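Local coordinates for Serine/threonine-protein kinase PknI (Mycobacterium tuberculosis, PDB 5XLL) that phosphorylates serine and threonine residues of proteins and slows mycobacterial growth within the infected host, the part described here being its extracellular sensor domain, at residues Q78-P83 and L105-P110; T52-N57 and P150-P155; S96-A101 and S126-Q131; M120-H125 and I136-V141; R39-P44 and P155-I160. All coordinates share one frame; numbering follows the deposited sequence.

Interaction 1: Q78-P83 and L105-P110; sequences QWKSRP and LLALRP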
# COMPACT_ATOMS: atom_id res chain seq x y z
N GLN B 78 2.99 7.85 -8.03
CA GLN B 78 1.53 7.87 -7.81
C GLN B 78 1.00 9.03 -6.95
O GLN B 78 1.73 9.62 -6.14
CB GLN B 78 1.06 6.54 -7.19
CG GLN B 78 1.42 6.39 -5.72
CD GLN B 78 0.96 5.07 -5.15
OE1 GLN B 78 0.37 4.25 -5.86
NE2 GLN B 78 1.24 4.85 -3.86
N TRP B 79 -0.28 9.34 -7.14
CA TRP B 79 -0.98 10.23 -6.22
C TRP B 79 -1.49 9.41 -5.06
O TRP B 79 -2.14 8.38 -5.27
CB TRP B 79 -2.16 10.91 -6.90
CG TRP B 79 -1.76 11.90 -7.96
CD1 TRP B 79 -1.79 11.73 -9.31
CD2 TRP B 79 -1.28 13.24 -7.73
NE1 TRP B 79 -1.37 12.88 -9.95
CE2 TRP B 79 -1.03 13.82 -8.99
CE3 TRP B 79 -1.03 14.00 -6.57
CZ2 TRP B 79 -0.55 15.13 -9.14
CZ3 TRP B 79 -0.55 15.29 -6.71
CH2 TRP B 79 -0.32 15.85 -7.99
N LYS B 80 -1.19 9.85 -3.84
CA LYS B 80 -1.72 9.19 -2.66
C LYS B 80 -2.23 10.17 -1.60
O LYS B 80 -1.57 11.16 -1.29
CB LYS B 80 -0.65 8.28 -2.05
CG LYS B 80 -1.09 7.74 -0.69
CD LYS B 80 -1.08 6.21 -0.64
CE LYS B 80 0.29 5.70 -0.27
NZ LYS B 80 0.90 6.52 0.82
N SER B 81 -3.40 9.88 -1.04
CA SER B 81 -3.92 10.67 0.07
C SER B 81 -3.39 10.17 1.41
O SER B 81 -2.79 9.09 1.50
CB SER B 81 -5.45 10.64 0.07
OG SER B 81 -5.96 9.39 0.53
N ARG B 82 -3.62 10.95 2.47
CA ARG B 82 -3.20 10.58 3.82
C ARG B 82 -4.16 9.60 4.46
O ARG B 82 -5.38 9.70 4.30
CB ARG B 82 -3.14 11.81 4.73
CG ARG B 82 -2.05 12.77 4.38
CD ARG B 82 -0.73 12.05 4.17
NE ARG B 82 0.28 13.00 3.68
CZ ARG B 82 0.35 13.41 2.42
NH1 ARG B 82 -0.52 12.95 1.51
NH2 ARG B 82 1.29 14.28 2.06
N PRO B 83 -3.60 8.65 5.21
CA PRO B 83 -4.43 7.66 5.91
C PRO B 83 -5.36 8.37 6.87
O PRO B 83 -4.90 9.15 7.71
CB PRO B 83 -3.39 6.84 6.68
CG PRO B 83 -2.13 6.93 5.84
CD PRO B 83 -2.16 8.35 5.32
N LEU B 105 -7.03 5.16 2.86
CA LEU B 105 -6.49 6.14 1.93
C LEU B 105 -6.87 5.79 0.50
O LEU B 105 -7.43 4.71 0.24
CB LEU B 105 -4.97 6.23 2.04
CG LEU B 105 -4.14 4.95 1.92
CD1 LEU B 105 -4.11 4.37 0.50
CD2 LEU B 105 -2.71 5.21 2.42
N LEU B 106 -6.51 6.68 -0.43
CA LEU B 106 -6.72 6.46 -1.86
C LEU B 106 -5.39 6.61 -2.57
O LEU B 106 -4.67 7.60 -2.37
CB LEU B 106 -7.69 7.50 -2.43
CG LEU B 106 -7.94 7.46 -3.95
CD1 LEU B 106 -8.54 6.12 -4.35
CD2 LEU B 106 -8.87 8.60 -4.36
N ALA B 107 -5.06 5.64 -3.42
CA ALA B 107 -3.87 5.77 -4.25
C ALA B 107 -4.30 5.84 -5.71
O ALA B 107 -5.17 5.08 -6.14
CB ALA B 107 -2.92 4.59 -4.00
N LEU B 108 -3.69 6.73 -6.48
CA LEU B 108 -4.12 6.96 -7.86
C LEU B 108 -2.92 7.08 -8.83
O LEU B 108 -2.12 8.00 -8.72
CB LEU B 108 -5.00 8.20 -7.93
CG LEU B 108 -6.50 8.11 -8.28
CD1 LEU B 108 -7.20 6.87 -7.74
CD2 LEU B 108 -7.22 9.37 -7.82
N ARG B 109 -2.84 6.16 -9.79
CA ARG B 109 -1.73 6.15 -10.74
C ARG B 109 -2.11 6.71 -12.11
O ARG B 109 -3.05 6.23 -12.76
CB ARG B 109 -1.16 4.74 -10.82
CG ARG B 109 -0.89 4.22 -9.42
CD ARG B 109 -0.70 2.77 -9.35
NE ARG B 109 -1.82 2.09 -8.71
CZ ARG B 109 -1.88 1.79 -7.41
NH1 ARG B 109 -0.90 2.14 -6.58
NH2 ARG B 109 -2.94 1.13 -6.95
N PRO B 110 -1.39 7.75 -12.55
CA PRO B 110 -1.78 8.49 -13.76
C PRO B 110 -1.55 7.67 -15.03
O PRO B 110 -0.59 6.88 -15.09
CB PRO B 110 -0.88 9.74 -13.73
CG PRO B 110 0.33 9.31 -12.94
CD PRO B 110 -0.16 8.29 -11.94
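Ser81 turns its OG in between its own backbone N and carbonyl carbon (chi1 74°), and there the hydroxyl meets the backbone N of Leu106. The backbone N of Leu106 donates to Ser81 OG at 2.9 Å. The side chain thus does work that a main-chain carbonyl would do in a regular ladder. Just beside it, Ser81 N donates to Leu106 O, also at 2.9 Å and nearly straight. Further along, Trp79 and Leu108 form an antiparallel hydrogen-bonded pair. Leu108 N reaches Trp79 O at 2.6 Å in the carbonyl plane. Trp79 N returns a bond to Leu108 O from a position tilted off that plane. Lys80 and Ala107 form the non-hydrogen-bonded pair between these bonds.

On the face of Lys80 and Ala107, the bent chain of Lys80 lays its CD across both methyls of Leu105, 3.6 Å from Leu105 CD2. Pro83 runs alongside Leu105, with Pro83 CG 3.9 Å from the same CD2. On the other face, Trp79 CB packs against Leu108 CB. Leu108 O lies at the edge of the Trp79 ring, near its plane, and the ring also packs edge to face with Phe74.

Gln78 and Arg109 lie side by side and point the same way. Gln78 OE1 sits at the guanidinium edge, 2.6 Å from Arg109 NH1. Arg109 NE donates to the backbone O of Glu76 of the second subunit, and Gln78 packs on Gln78 of that subunit. The contact joins strands 78-91 and 97-110, a beta hairpin in the middle of the antiparallel sheet, and its Gln78-Arg109 end lies at the dimer interface of the sensor domain.

Interaction 2: T52-N57 and P150-P155; sequences TMLDDN and PAVTVP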
# COMPACT_ATOMS: atom_id res chain seq x y z
N THR B 52 -11.99 19.90 -3.37
CA THR B 52 -13.20 20.23 -2.66
C THR B 52 -14.30 19.33 -3.20
O THR B 52 -14.46 19.21 -4.42
CB THR B 52 -13.60 21.70 -2.92
OG1 THR B 52 -12.62 22.57 -2.33
CG2 THR B 52 -14.98 21.99 -2.33
N MSE B 53 -15.07 18.72 -2.32
CA MSE B 53 -16.10 17.81 -2.79
C MSE B 53 -17.32 18.56 -3.32
O MSE B 53 -17.78 19.54 -2.73
CB MSE B 53 -16.49 16.81 -1.70
CG MSE B 53 -17.42 15.73 -2.22
SE MSE B 53 -17.85 14.42 -0.83
CE MSE B 53 -19.22 13.49 -1.83
N LEU B 54 -17.84 18.08 -4.45
CA LEU B 54 -18.93 18.77 -5.14
C LEU B 54 -20.24 18.09 -4.79
O LEU B 54 -20.24 16.99 -4.24
CB LEU B 54 -18.70 18.77 -6.65
CG LEU B 54 -17.38 19.44 -7.07
CD1 LEU B 54 -17.14 19.34 -8.59
CD2 LEU B 54 -17.34 20.91 -6.61
N ASP B 55 -21.36 18.75 -5.07
CA ASP B 55 -22.65 18.25 -4.64
C ASP B 55 -23.09 17.08 -5.51
O ASP B 55 -22.92 17.10 -6.73
CB ASP B 55 -23.71 19.35 -4.64
CG ASP B 55 -25.02 18.90 -4.00
OD1 ASP B 55 -25.84 18.26 -4.71
OD2 ASP B 55 -25.22 19.18 -2.80
N ASP B 56 -23.65 16.07 -4.85
CA ASP B 56 -24.07 14.82 -5.49
C ASP B 56 -25.14 15.02 -6.58
O ASP B 56 -25.12 14.34 -7.61
CB ASP B 56 -24.52 13.82 -4.41
CG ASP B 56 -25.53 12.81 -4.92
OD1 ASP B 56 -25.14 11.93 -5.72
OD2 ASP B 56 -26.71 12.88 -4.50
N ASN B 57 -26.06 15.95 -6.33
CA ASN B 57 -27.14 16.26 -7.27
C ASN B 57 -26.71 17.28 -8.32
O ASN B 57 -27.11 17.20 -9.49
CB ASN B 57 -28.38 16.78 -6.53
CG ASN B 57 -28.55 16.13 -5.17
OD1 ASN B 57 -28.99 14.97 -5.06
ND2 ASN B 57 -28.22 16.88 -4.11
N PRO B 150 -17.32 27.57 -11.59
CA PRO B 150 -17.03 28.94 -11.14
C PRO B 150 -17.43 29.20 -9.69
O PRO B 150 -16.81 30.04 -9.00
CB PRO B 150 -17.86 29.81 -12.09
CG PRO B 150 -18.97 28.89 -12.58
CD PRO B 150 -18.33 27.53 -12.66
N ALA B 151 -18.47 28.51 -9.21
CA ALA B 151 -18.98 28.78 -7.87
C ALA B 151 -18.17 28.13 -6.74
O ALA B 151 -18.63 28.10 -5.61
CB ALA B 151 -20.44 28.35 -7.76
N VAL B 152 -16.97 27.62 -7.04
CA VAL B 152 -16.25 26.73 -6.11
C VAL B 152 -14.76 27.05 -5.95
O VAL B 152 -14.00 27.04 -6.93
CB VAL B 152 -16.39 25.23 -6.52
CG1 VAL B 152 -15.47 24.34 -5.69
CG2 VAL B 152 -17.83 24.78 -6.38
N THR B 153 -14.34 27.31 -4.72
CA THR B 153 -12.93 27.56 -4.46
C THR B 153 -12.26 26.23 -4.12
O THR B 153 -12.90 25.33 -3.57
CB THR B 153 -12.74 28.48 -3.24
OG1 THR B 153 -12.56 27.69 -2.06
CG2 THR B 153 -13.95 29.40 -3.06
N VAL B 154 -10.98 26.10 -4.43
CA VAL B 154 -10.20 25.04 -3.84
C VAL B 154 -9.05 25.69 -3.09
O VAL B 154 -8.40 26.59 -3.62
CB VAL B 154 -9.70 24.04 -4.90
CG1 VAL B 154 -8.90 22.92 -4.24
CG2 VAL B 154 -10.89 23.48 -5.66
N PRO B 155 -8.83 25.26 -1.84
CA PRO B 155 -7.73 25.89 -1.09
C PRO B 155 -6.40 25.52 -1.71
O PRO B 155 -6.34 24.54 -2.47
CB PRO B 155 -7.82 25.23 0.30
CG PRO B 155 -9.16 24.52 0.33
CD PRO B 155 -9.48 24.17 -1.09
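Thr52 OG1 donates to the backbone O of Thr153 at 3.0 Å. The hydroxyl arrives in the carbonyl plane, on a lone pair of that oxygen. This is the one hydrogen bond between the two segments. Around it, Thr52 OG1 also lies 3.7 Å from Pro155 CD, and Val154 CG2 is close by. The Thr52 and Val152 side chains run past each other in opposite directions, with Thr52 CG2, anti to its backbone N, 4.1 Å from Val152 CG1.

Leu54 adds the second apolar touch. Its CD2 meets both methyls of Val152, with Val152 CG2 at 3.9 Å. Through these contacts the irregular chain that follows the last strand, 135-142, is laid against the end of strand 47-53. The chain leaving the last strand of the sheet thus comes back to its second strand, next to the outermost strand 36-42.

Strand 36-42 supplies the second shell. Ala37 touches the side chains of Leu54, Val152 and Val154, and its backbone bonds to that of Thr52. The backbone of Leu54 is hydrogen-bonded to that of Trp35. Beyond the strand end, Asp55 OD1 accepts from Asn57 N at 2.8 Å in an Asx turn, and also from the backbone N of Asp58.

Interaction 3: S96-A101 and S126-Q131; sequences SPSTQA and SNECGQ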
# COMPACT_ATOMS: atom_id res chain seq x y z
N SER B 96 -21.94 -10.59 17.88
CA SER B 96 -22.07 -9.31 18.61
C SER B 96 -21.61 -8.12 17.78
O SER B 96 -20.44 -8.07 17.38
CB SER B 96 -21.25 -9.34 19.91
OG SER B 96 -21.67 -10.38 20.79
N PRO B 97 -22.52 -7.15 17.54
CA PRO B 97 -22.10 -5.91 16.87
C PRO B 97 -20.99 -5.21 17.66
O PRO B 97 -20.85 -5.41 18.88
CB PRO B 97 -23.36 -5.04 16.86
CG PRO B 97 -24.49 -6.02 16.97
CD PRO B 97 -23.96 -7.14 17.85
N SER B 98 -20.20 -4.42 16.94
CA SER B 98 -19.10 -3.68 17.54
C SER B 98 -18.60 -2.71 16.49
O SER B 98 -19.34 -2.33 15.57
CB SER B 98 -17.95 -4.62 17.96
OG SER B 98 -16.91 -3.91 18.65
N THR B 99 -17.34 -2.34 16.64
CA THR B 99 -16.75 -1.36 15.77
C THR B 99 -15.24 -1.59 15.81
O THR B 99 -14.70 -1.98 16.86
CB THR B 99 -17.16 0.08 16.20
OG1 THR B 99 -16.54 1.05 15.35
CG2 THR B 99 -16.77 0.33 17.67
N GLN B 100 -14.58 -1.40 14.68
CA GLN B 100 -13.15 -1.66 14.59
C GLN B 100 -12.42 -0.46 14.03
O GLN B 100 -12.97 0.29 13.21
CB GLN B 100 -12.87 -2.91 13.73
CG GLN B 100 -13.40 -2.83 12.29
CD GLN B 100 -13.41 -4.18 11.59
OE1 GLN B 100 -12.92 -5.17 12.13
NE2 GLN B 100 -13.97 -4.23 10.38
N ALA B 101 -11.18 -0.27 14.47
CA ALA B 101 -10.37 0.86 14.04
C ALA B 101 -9.77 0.55 12.68
O ALA B 101 -9.10 -0.48 12.52
CB ALA B 101 -9.25 1.13 15.05
N SER B 126 -7.55 -3.00 14.81
CA SER B 126 -8.00 -3.63 16.04
C SER B 126 -8.79 -4.93 15.77
O SER B 126 -9.03 -5.31 14.61
CB SER B 126 -8.82 -2.63 16.85
OG SER B 126 -9.91 -2.14 16.09
N ASN B 127 -9.21 -5.61 16.84
CA ASN B 127 -9.66 -6.98 16.69
C ASN B 127 -11.03 -7.28 17.29
O ASN B 127 -11.36 -8.44 17.56
CB ASN B 127 -8.62 -7.93 17.27
CG ASN B 127 -8.69 -9.30 16.66
OD1 ASN B 127 -8.86 -9.43 15.44
ND2 ASN B 127 -8.59 -10.34 17.49
N GLU B 128 -11.84 -6.24 17.48
CA GLU B 128 -13.16 -6.38 18.08
C GLU B 128 -14.03 -7.32 17.25
O GLU B 128 -14.91 -8.00 17.77
CB GLU B 128 -13.86 -5.02 18.22
CG GLU B 128 -13.02 -3.90 18.85
CD GLU B 128 -12.01 -3.32 17.88
OE1 GLU B 128 -11.35 -4.11 17.16
OE2 GLU B 128 -11.87 -2.08 17.84
N CYS B 129 -13.77 -7.37 15.94
CA CYS B 129 -14.56 -8.21 15.06
C CYS B 129 -13.71 -9.29 14.37
O CYS B 129 -14.12 -9.86 13.36
CB CYS B 129 -15.32 -7.35 14.04
SG CYS B 129 -16.56 -6.25 14.79
N GLY B 130 -12.53 -9.55 14.94
CA GLY B 130 -11.66 -10.60 14.43
C GLY B 130 -10.91 -10.26 13.16
O GLY B 130 -10.43 -11.16 12.45
N GLN B 131 -10.76 -8.98 12.86
CA GLN B 131 -10.19 -8.58 11.57
C GLN B 131 -8.87 -7.81 11.65
O GLN B 131 -8.40 -7.23 10.66
CB GLN B 131 -11.23 -7.81 10.74
CG GLN B 131 -12.47 -8.66 10.42
CD GLN B 131 -13.28 -8.12 9.27
OE1 GLN B 131 -14.20 -7.33 9.47
NE2 GLN B 131 -12.95 -8.54 8.05
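Gln100 reaches from strand 97-110 toward the chain at Gln131. Its CB lies 3.9 Å from Ser126 OG and equally near Glu128 OE1. CG lies between the backbone N and the carbonyl carbon (chi1 58°), and the chain is extended beyond it. This carries the amide past Cys129 to Gln131. Gln100 OE1 is 3.4 Å from Gln131 CB and also faces Cys129 CB. At the tip, Gln100 NE2 donates to Gln131 OE1 at 3.2 Å. The acceptor lies in the amide plane of Gln100, but the donor stands 49° out of the carbonyl plane of Gln131. The two amide planes are turned 40° apart.

The partner segment lies in the loop that joins strands 116-124 and 135-142. It makes a type I beta turn from Asn127 to Gly130, closed by Gly130 N bonding to Asn127 O. Cys129 in this turn forms a disulfide with Cys90, which ties the loop to strand 78-91 on the far side of strand 97-110. Cys129 SG also touches Ser98 CB.

At the other end of the contact, Ala101 N donates to Ser126 OG at 2.8 Å along an almost straight line. Both carboxylate oxygens of Glu128 lie close to the same hydroxyl, with Glu128 OE2 2.6 Å from Ser126 OG. Glu128 CB packs 3.3 Å from Ser98 OG. Thr99 directs its hydroxyl elsewhere, to Gln87.

Interaction 4: M120-H125 and I136-V141; sequences MVVTVH and IRIPAV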
# COMPACT_ATOMS: atom_id res chain seq x y z
N MSE B 120 -8.60 2.19 -3.30
CA MSE B 120 -8.73 2.62 -1.94
C MSE B 120 -8.22 1.45 -1.11
O MSE B 120 -8.49 0.28 -1.43
CB MSE B 120 -10.19 2.83 -1.63
CG MSE B 120 -10.44 3.39 -0.26
SE MSE B 120 -12.17 4.28 -0.27
CE MSE B 120 -13.31 2.88 0.47
N VAL B 121 -7.49 1.77 -0.04
CA VAL B 121 -6.95 0.73 0.84
C VAL B 121 -7.44 0.93 2.28
O VAL B 121 -7.16 1.95 2.92
CB VAL B 121 -5.42 0.73 0.81
CG1 VAL B 121 -4.87 -0.49 1.53
CG2 VAL B 121 -4.93 0.76 -0.64
N VAL B 122 -8.20 -0.05 2.76
CA VAL B 122 -8.72 -0.03 4.12
C VAL B 122 -7.94 -1.07 4.95
O VAL B 122 -7.90 -2.27 4.59
CB VAL B 122 -10.26 -0.25 4.13
CG1 VAL B 122 -10.85 -0.17 5.54
CG2 VAL B 122 -10.98 0.76 3.21
N THR B 123 -7.30 -0.61 6.03
CA THR B 123 -6.58 -1.51 6.94
C THR B 123 -7.22 -1.53 8.32
O THR B 123 -7.52 -0.48 8.88
CB THR B 123 -5.14 -1.08 7.13
OG1 THR B 123 -4.50 -0.95 5.85
CG2 THR B 123 -4.38 -2.13 7.95
N VAL B 124 -7.41 -2.72 8.86
CA VAL B 124 -8.02 -2.89 10.17
C VAL B 124 -6.95 -3.08 11.24
O VAL B 124 -6.09 -3.95 11.12
CB VAL B 124 -8.92 -4.11 10.19
CG1 VAL B 124 -9.85 -4.07 11.40
CG2 VAL B 124 -9.72 -4.16 8.90
N HIS B 125 -7.02 -2.26 12.29
CA HIS B 125 -5.92 -2.15 13.25
C HIS B 125 -6.27 -2.75 14.60
O HIS B 125 -5.38 -2.97 15.43
CB HIS B 125 -5.55 -0.68 13.44
CG HIS B 125 -4.87 -0.08 12.25
ND1 HIS B 125 -3.53 -0.22 12.01
CD2 HIS B 125 -5.37 0.65 11.22
CE1 HIS B 125 -3.21 0.40 10.89
NE2 HIS B 125 -4.31 0.93 10.39
N ILE B 136 -8.29 -4.62 3.09
CA ILE B 136 -9.22 -4.54 1.98
C ILE B 136 -8.78 -3.53 0.91
O ILE B 136 -8.54 -2.34 1.23
CB ILE B 136 -10.60 -4.14 2.47
CG1 ILE B 136 -11.11 -5.18 3.47
CG2 ILE B 136 -11.56 -3.95 1.29
CD1 ILE B 136 -12.44 -4.81 4.17
N ARG B 137 -8.68 -3.97 -0.35
CA ARG B 137 -8.41 -3.06 -1.46
C ARG B 137 -9.62 -2.93 -2.41
O ARG B 137 -10.22 -3.93 -2.81
CB ARG B 137 -7.17 -3.51 -2.24
CG ARG B 137 -6.01 -3.88 -1.32
CD ARG B 137 -4.76 -4.31 -2.09
NE ARG B 137 -3.65 -4.58 -1.16
CZ ARG B 137 -2.84 -3.65 -0.66
NH1 ARG B 137 -3.00 -2.37 -1.01
NH2 ARG B 137 -1.86 -3.99 0.18
N ILE B 138 -9.97 -1.69 -2.77
CA ILE B 138 -11.12 -1.43 -3.64
C ILE B 138 -10.68 -0.66 -4.86
O ILE B 138 -10.18 0.47 -4.75
CB ILE B 138 -12.21 -0.65 -2.89
CG1 ILE B 138 -12.47 -1.33 -1.54
CG2 ILE B 138 -13.50 -0.61 -3.71
CD1 ILE B 138 -12.84 -0.41 -0.45
N PRO B 139 -10.80 -1.27 -6.04
CA PRO B 139 -10.31 -0.57 -7.23
C PRO B 139 -11.02 0.78 -7.43
O PRO B 139 -12.22 0.94 -7.16
CB PRO B 139 -10.63 -1.54 -8.37
CG PRO B 139 -10.69 -2.90 -7.71
CD PRO B 139 -11.32 -2.62 -6.36
N ALA B 140 -10.25 1.74 -7.93
CA ALA B 140 -10.69 3.10 -8.08
C ALA B 140 -10.26 3.66 -9.43
O ALA B 140 -9.17 3.35 -9.95
CB ALA B 140 -10.12 3.98 -6.93
N VAL B 141 -11.15 4.46 -9.99
CA VAL B 141 -10.90 5.14 -11.25
C VAL B 141 -11.27 6.62 -11.06
O VAL B 141 -12.34 6.95 -10.52
CB VAL B 141 -11.79 4.52 -12.35
CG1 VAL B 141 -11.69 5.33 -13.64
CG2 VAL B 141 -11.40 3.06 -12.58
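Met120 to Val122 run antiparallel to Ile136 to Ile138, with the two strand axes 4.8 Å apart and 167° between their directions. This is the ladder of a beta hairpin, made by strands 116-124 and 135-142. Strand 135-142 is one of the two outermost strands of the sheet within this chain. Two hydrogen-bonded pairs flank one non-hydrogen-bonded pair. Met120 N donates to Ile138 O at 2.7 Å and Ile138 N returns a bond to Met120 O. Val122 and Ile136 exchange bonds in the same way, Val122 N to Ile136 O being nearly straight. Between them Val121 faces Arg137. The CA hydrogens of these two point at the carbonyls, with Arg137 CA 3.3 Å from Met120 O.

The side chains of Met120, Val122, Ile136 and Ile138 share one face of the hairpin. Val122 CB and Ile136 CB stand 4.2 Å apart. Ile138 CD1 reaches diagonally to Val122 CG2. Ala140 extends the contact toward strand 97-110, where it touches Leu106.

Val121 and Arg137 lie side by side on the other face and point the same way. Arg137 is extended from CG to NE, which carries its guanidinium alongside the methyls of Val121. Arg137 NH1 lies 3.7 Å from both Val121 CG1 and CG2. The charge is met by a salt bridge from the same NH1 to Glu119 OE2. Arg137 also packs on Lys80 of the second subunit.

Met120 is a selenomethionine whose chain bends at its last torsion (chi3 97°). The bend brings Met120 CE to 3.4 Å from Ile138 CD1, a spacing tighter than usual van der Waals contact, so its exact value is doubtful.

Interaction 5: R39-P44 and P155-I160; sequences RTSCTP and PDPATI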
# COMPACT_ATOMS: atom_id res chain seq x y z
N ARG B 39 -7.21 21.02 -7.54
CA ARG B 39 -6.23 22.03 -7.88
C ARG B 39 -4.85 21.53 -7.43
O ARG B 39 -4.74 20.91 -6.37
CB ARG B 39 -6.61 23.34 -7.19
CG ARG B 39 -5.46 24.30 -6.92
CD ARG B 39 -5.97 25.48 -6.11
NE ARG B 39 -4.87 26.28 -5.57
CZ ARG B 39 -5.01 27.40 -4.88
NH1 ARG B 39 -6.22 27.89 -4.63
NH2 ARG B 39 -3.93 28.04 -4.44
N THR B 40 -3.81 21.79 -8.23
CA THR B 40 -2.46 21.25 -7.95
C THR B 40 -1.41 22.34 -7.78
O THR B 40 -1.38 23.31 -8.54
CB THR B 40 -1.96 20.32 -9.09
OG1 THR B 40 -2.90 19.27 -9.32
CG2 THR B 40 -0.58 19.71 -8.74
N SER B 41 -0.52 22.16 -6.79
CA SER B 41 0.62 23.06 -6.61
C SER B 41 1.93 22.29 -6.54
O SER B 41 2.19 21.59 -5.55
CB SER B 41 0.46 23.91 -5.35
OG SER B 41 -0.75 24.65 -5.36
N CYS B 42 2.76 22.44 -7.58
CA CYS B 42 4.04 21.75 -7.69
C CYS B 42 5.23 22.68 -7.42
O CYS B 42 5.42 23.67 -8.15
CB CYS B 42 4.22 21.19 -9.10
SG CYS B 42 3.19 19.77 -9.54
N THR B 43 6.01 22.38 -6.39
CA THR B 43 7.34 22.96 -6.25
C THR B 43 8.30 22.06 -7.03
O THR B 43 7.91 20.95 -7.42
CB THR B 43 7.76 23.07 -4.77
OG1 THR B 43 8.47 21.88 -4.38
CG2 THR B 43 6.54 23.25 -3.88
N PRO B 44 9.55 22.52 -7.28
CA PRO B 44 10.53 21.59 -7.88
C PRO B 44 11.01 20.51 -6.90
O PRO B 44 11.82 19.66 -7.29
CB PRO B 44 11.69 22.52 -8.28
CG PRO B 44 11.52 23.74 -7.42
CD PRO B 44 10.04 23.91 -7.27
N PRO B 155 -8.83 25.26 -1.84
CA PRO B 155 -7.73 25.89 -1.09
C PRO B 155 -6.40 25.52 -1.71
O PRO B 155 -6.34 24.54 -2.47
CB PRO B 155 -7.82 25.23 0.30
CG PRO B 155 -9.16 24.52 0.33
CD PRO B 155 -9.48 24.17 -1.09
N ASP B 156 -5.36 26.29 -1.41
CA ASP B 156 -3.98 26.00 -1.81
C ASP B 156 -3.46 24.76 -1.07
O ASP B 156 -3.49 24.73 0.16
CB ASP B 156 -3.10 27.22 -1.50
CG ASP B 156 -1.63 26.89 -1.49
OD1 ASP B 156 -1.04 26.76 -0.39
OD2 ASP B 156 -1.05 26.76 -2.59
N PRO B 157 -3.01 23.74 -1.82
CA PRO B 157 -2.54 22.49 -1.18
C PRO B 157 -1.50 22.73 -0.07
O PRO B 157 -1.55 22.07 0.98
CB PRO B 157 -1.92 21.71 -2.34
CG PRO B 157 -2.66 22.19 -3.56
CD PRO B 157 -3.05 23.63 -3.29
N ALA B 158 -0.58 23.67 -0.30
CA ALA B 158 0.45 24.03 0.68
C ALA B 158 -0.12 24.68 1.95
O ALA B 158 0.58 24.73 2.97
CB ALA B 158 1.51 24.94 0.05
N THR B 159 -1.35 25.19 1.89
CA THR B 159 -2.07 25.62 3.09
C THR B 159 -2.28 24.36 3.93
O THR B 159 -2.39 23.26 3.37
CB THR B 159 -3.44 26.31 2.78
OG1 THR B 159 -3.26 27.35 1.81
CG2 THR B 159 -4.05 26.90 4.05
N ILE B 160 -2.38 24.53 5.25
CA ILE B 160 -2.14 23.47 6.24
C ILE B 160 -0.66 23.05 6.19
O ILE B 160 0.25 23.89 6.17
CB ILE B 160 -3.12 22.23 6.13
CG1 ILE B 160 -3.69 21.84 7.50
CG2 ILE B 160 -2.42 21.01 5.52
CD1 ILE B 160 -2.66 21.26 8.46
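The charged contact is between Arg39 and Asp156. Arg39 NH2 and Asp156 OD2 form a long salt bridge of 3.7 Å. The guanidinium and carboxylate planes are 59° apart, so the two groups do not meet as a flat pair. Arg39 lies nearer to the carbon atoms of its partner, with NH2 3.2 Å from Asp156 CB. Its chain is extended from CG to NE. This sets one face of the guanidinium against the main chain, with Pro155 C and Asp156 CA over it toward the rim. Arg39 NH1 has a weak hydrogen bond to the backbone O of Val154, just ahead of this segment.

Hydrogen bonding between the segments is slight. Ser41 OG gives a weak bond to Asp156 OD2 at 3.5 Å. Asp156 spends its other oxygen within its own segment, where OD1 accepts from Thr159 OG1 at 3.2 Å through its anti lone pair. Thr159 N bonds to Asp156 O at 2.8 Å and closes a type I beta turn from Asp156 to Thr159. The turn lies at the modelled C-terminal end of the chain, against strand 36-42, the first strand and one of the two outermost within this chain. That strand is tied to its neighbour 47-53 by the Cys42-Cys47 disulfide.

Van der Waals contact centres on Pro157, which is buried. Its ring lies against the strand, with Pro157 CD 3.3 Å from Ser41 OG and Pro157 CG 3.7 Å from Arg39 O. From strand 47-53, Leu48 and Ala50 touch the same proline.

In the fold
All five contacts reach one antiparallel sheet whose strands follow chain order. Interaction 1 lies in its middle, and interaction 4 is the last hairpin. Their centres are 11 Å apart, joined by Leu105 and Val121. Interaction 3 shares strand 97-110 with interaction 1 and crosses it along the chain; it meets interaction 4 through Ala101 and His125. Interactions 2 and 5 share Pro155 and bring the C-terminal tail back to the first two strands, so the other three are nested inside them. Interaction 3 is about 37 Å from interaction 5, centre to centre, across the chain's centre. The second subunit touches interactions 1 and 4 but not the segments of 2, 3 and 5.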